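Local coordinates for protein putative acetyltransferase Ta0821 (Thermoplasma acidophilum DSM 1728, PDB 3C26) that belongs to the GNAT acetyltransferase family and probably transfers acyl groups to an acceptor not yet identified, at residues 123-128 / 257-262. Numbering follows the deposited sequence.
Sequences AVYSWN and SSLTVW. With EDO (1,2-ethanediol), chain H.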
loop_
_atom_site.group_PDB
_atom_site.type_symbol
_atom_site.label_atom_id
_atom_site.label_comp_id
_atom_site.label_asym_id
_atom_site.label_seq_id
_atom_site.Cartn_x
_atom_site.Cartn_y
_atom_site.Cartn_z
ATOM N N ALA A 123 -5.839 -14.391 -9.584
ATOM C CA ALA A 123 -5.134 -13.185 -9.321
ATOM C C ALA A 123 -5.368 -12.746 -7.872
ATOM O O ALA A 123 -6.512 -12.648 -7.397
ATOM C CB ALA A 123 -5.533 -12.079 -10.333
ATOM N N VAL A 124 -4.259 -12.503 -7.178
ATOM C CA VAL A 124 -4.272 -12.085 -5.764
ATOM C C VAL A 124 -3.392 -10.846 -5.505
ATOM O O VAL A 124 -2.262 -10.791 -5.939
ATOM C CB VAL A 124 -3.794 -13.227 -4.832
ATOM C CG1 VAL A 124 -4.025 -12.863 -3.407
ATOM C CG2 VAL A 124 -4.482 -14.563 -5.223
ATOM N N TYR A 125 -3.955 -9.830 -4.843
ATOM C CA TYR A 125 -3.168 -8.634 -4.509
ATOM C C TYR A 125 -2.013 -9.003 -3.593
ATOM O O TYR A 125 -2.151 -9.835 -2.719
ATOM C CB TYR A 125 -4.003 -7.581 -3.816
ATOM C CG TYR A 125 -4.947 -6.780 -4.681
ATOM C CD1 TYR A 125 -4.462 -5.917 -5.658
ATOM C CD2 TYR A 125 -6.309 -6.799 -4.453
ATOM C CE1 TYR A 125 -5.290 -5.168 -6.407
ATOM C CE2 TYR A 125 -7.158 -5.996 -5.182
ATOM C CZ TYR A 125 -6.652 -5.212 -6.171
ATOM O OH TYR A 125 -7.511 -4.379 -6.884
ATOM N N SER A 126 -0.872 -8.366 -3.824
ATOM C CA SER A 126 0.378 -8.608 -3.064
ATOM C C SER A 126 0.206 -8.315 -1.559
ATOM O O SER A 126 0.928 -8.848 -0.725
ATOM C CB SER A 126 1.496 -7.707 -3.583
ATOM O OG SER A 126 1.112 -6.326 -3.530
ATOM N N TRP A 127 -0.754 -7.463 -1.214
ATOM C CA TRP A 127 -1.011 -7.111 0.223
ATOM C C TRP A 127 -2.050 -8.014 0.897
ATOM O O TRP A 127 -2.312 -7.924 2.101
ATOM C CB TRP A 127 -1.493 -5.658 0.345
ATOM C CG TRP A 127 -2.640 -5.281 -0.588
ATOM C CD1 TRP A 127 -2.530 -4.529 -1.736
ATOM C CD2 TRP A 127 -4.030 -5.555 -0.434
ATOM N NE1 TRP A 127 -3.741 -4.382 -2.320
ATOM C CE2 TRP A 127 -4.693 -4.973 -1.538
ATOM C CE3 TRP A 127 -4.789 -6.260 0.516
ATOM C CZ2 TRP A 127 -6.084 -5.069 -1.724
ATOM C CZ3 TRP A 127 -6.185 -6.336 0.343
ATOM C CH2 TRP A 127 -6.810 -5.752 -0.767
ATOM N N ASN A 128 -2.679 -8.883 0.106
ATOM C CA ASN A 128 -3.787 -9.698 0.620
ATOM C C ASN A 128 -3.258 -10.991 1.202
ATOM O O ASN A 128 -3.409 -12.067 0.654
ATOM C CB ASN A 128 -4.867 -9.934 -0.427
ATOM C CG ASN A 128 -6.112 -10.513 0.175
ATOM O OD1 ASN A 128 -6.136 -10.796 1.368
ATOM N ND2 ASN A 128 -7.186 -10.647 -0.627
ATOM N N SER A 257 2.312 -1.815 -4.392
ATOM C CA SER A 257 1.688 -3.099 -4.489
ATOM C C SER A 257 1.589 -3.629 -5.896
ATOM O O SER A 257 1.865 -2.945 -6.855
ATOM C CB SER A 257 0.293 -3.051 -3.860
ATOM O OG SER A 257 -0.622 -2.379 -4.708
ATOM N N SER A 258 1.195 -4.882 -5.962
ATOM C CA SER A 258 1.087 -5.599 -7.222
ATOM C C SER A 258 -0.084 -6.579 -7.286
ATOM O O SER A 258 -0.683 -6.970 -6.271
ATOM C CB SER A 258 2.395 -6.341 -7.558
ATOM O OG SER A 258 2.602 -7.541 -6.830
ATOM N N LEU A 259 -0.438 -6.891 -8.519
ATOM C CA LEU A 259 -1.406 -7.957 -8.810
ATOM C C LEU A 259 -0.636 -9.209 -9.194
ATOM O O LEU A 259 0.000 -9.293 -10.238
ATOM C CB LEU A 259 -2.384 -7.587 -9.926
ATOM C CG LEU A 259 -3.546 -8.586 -10.057
ATOM C CD1 LEU A 259 -4.424 -8.511 -8.801
ATOM C CD2 LEU A 259 -4.358 -8.321 -11.307
ATOM N N THR A 260 -0.733 -10.202 -8.340
ATOM C CA THR A 260 0.003 -11.432 -8.519
ATOM C C THR A 260 -0.869 -12.504 -9.099
ATOM O O THR A 260 -2.081 -12.518 -8.865
ATOM C CB THR A 260 0.597 -11.925 -7.150
ATOM O OG1 THR A 260 -0.446 -12.397 -6.287
ATOM C CG2 THR A 260 1.406 -10.799 -6.444
ATOM N N VAL A 261 -0.220 -13.377 -9.872
ATOM C CA VAL A 261 -0.847 -14.554 -10.509
ATOM C C VAL A 261 -0.310 -15.873 -9.945
ATOM O O VAL A 261 0.885 -16.170 -9.943
ATOM C CB VAL A 261 -0.695 -14.531 -12.083
ATOM C CG1 VAL A 261 -1.477 -15.687 -12.756
ATOM C CG2 VAL A 261 -1.097 -13.194 -12.618
ATOM N N TRP A 262 -1.266 -16.639 -9.440
ATOM C CA TRP A 262 -1.069 -17.982 -8.887
ATOM C C TRP A 262 -1.666 -19.082 -9.768
ATOM O O TRP A 262 -2.709 -18.914 -10.402
ATOM C CB TRP A 262 -1.656 -18.031 -7.480
ATOM C CG TRP A 262 -0.896 -17.145 -6.523
ATOM C CD1 TRP A 262 -0.887 -15.779 -6.526
ATOM C CD2 TRP A 262 -0.001 -17.548 -5.467
ATOM N NE1 TRP A 262 -0.064 -15.302 -5.528
ATOM C CE2 TRP A 262 0.501 -16.361 -4.870
ATOM C CE3 TRP A 262 0.415 -18.784 -4.959
ATOM C CZ2 TRP A 262 1.372 -16.380 -3.792
ATOM C CZ3 TRP A 262 1.311 -18.805 -3.894
ATOM C CH2 TRP A 262 1.784 -17.613 -3.319
HETATM C C1 EDO H . 2.481 -3.813 0.191
HETATM O O1 EDO H . 1.424 -2.998 -0.342
HETATM C C2 EDO H . 2.214 -5.270 -0.136
HETATM O O2 EDO H . 2.449 -5.336 -1.525
HETATM O O HOH W 1 -3.374 -2.584 -4.559
#
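Val-124 and Thr-260 form the hydrogen-bonded pair where the GNAT-family strand 119-125 and strand 258-265, from the end of the chain, run antiparallel as sheet neighbours, so that 258-265 comes to lie between 119-125 and 141-153; Ala-123 with Val-261 and Tyr-125 with Leu-259 are the flanking non-hydrogen-bonded pairs. The evidence is a reciprocal exchange: Val-124 N donates to Thr-260 O at 2.8 Å, and Thr-260 N returns a bond to Val-124 O. Thr-260 OG1, set between its own backbone N and carbonyl carbon (chi1 71°), is modelled so close to that same Val-124 O that the length of this additional bond is doubtful.

Most of the side chains along the paired strands are buried, and they meet through apolar contacts. On the face carrying Ala-123 and Tyr-125, Leu-259 CD1 lies over one face of the Tyr-125 ring, 4.1 Å from Tyr-125 CD1, while Leu-259 CG meets Ala-123 CB; Phe-176 touches both Leu-259 and Ala-123. On the other face, Val-124 CG2 approaches Trp-262 CD1 at 4.0 Å, and Leu-132 of helix 129-138 packs on both side chains.

Beyond Tyr-125, where a type I turn leads toward that helix, the contact becomes polar and partly solvent-mediated, and Ser-126 and Ser-257 are partly exposed. Ser-126 N donates to Ser-258 O, and Ser-126 OG replaces a main-chain acceptor by taking the N-H of Ser-258 at 2.8 Å, nearly straight at 162°. A 1,2-ethanediol, probably from the crystallisation liquor, also hydrogen-bonds Ser-126 OG through O2. At the turn end one water bridges Trp-127 and Ser-257: it accepts from Trp-127 NE1 in the indole plane at 2.9 Å and is hydrogen-bonded to Ser-257 OG at 2.8 Å.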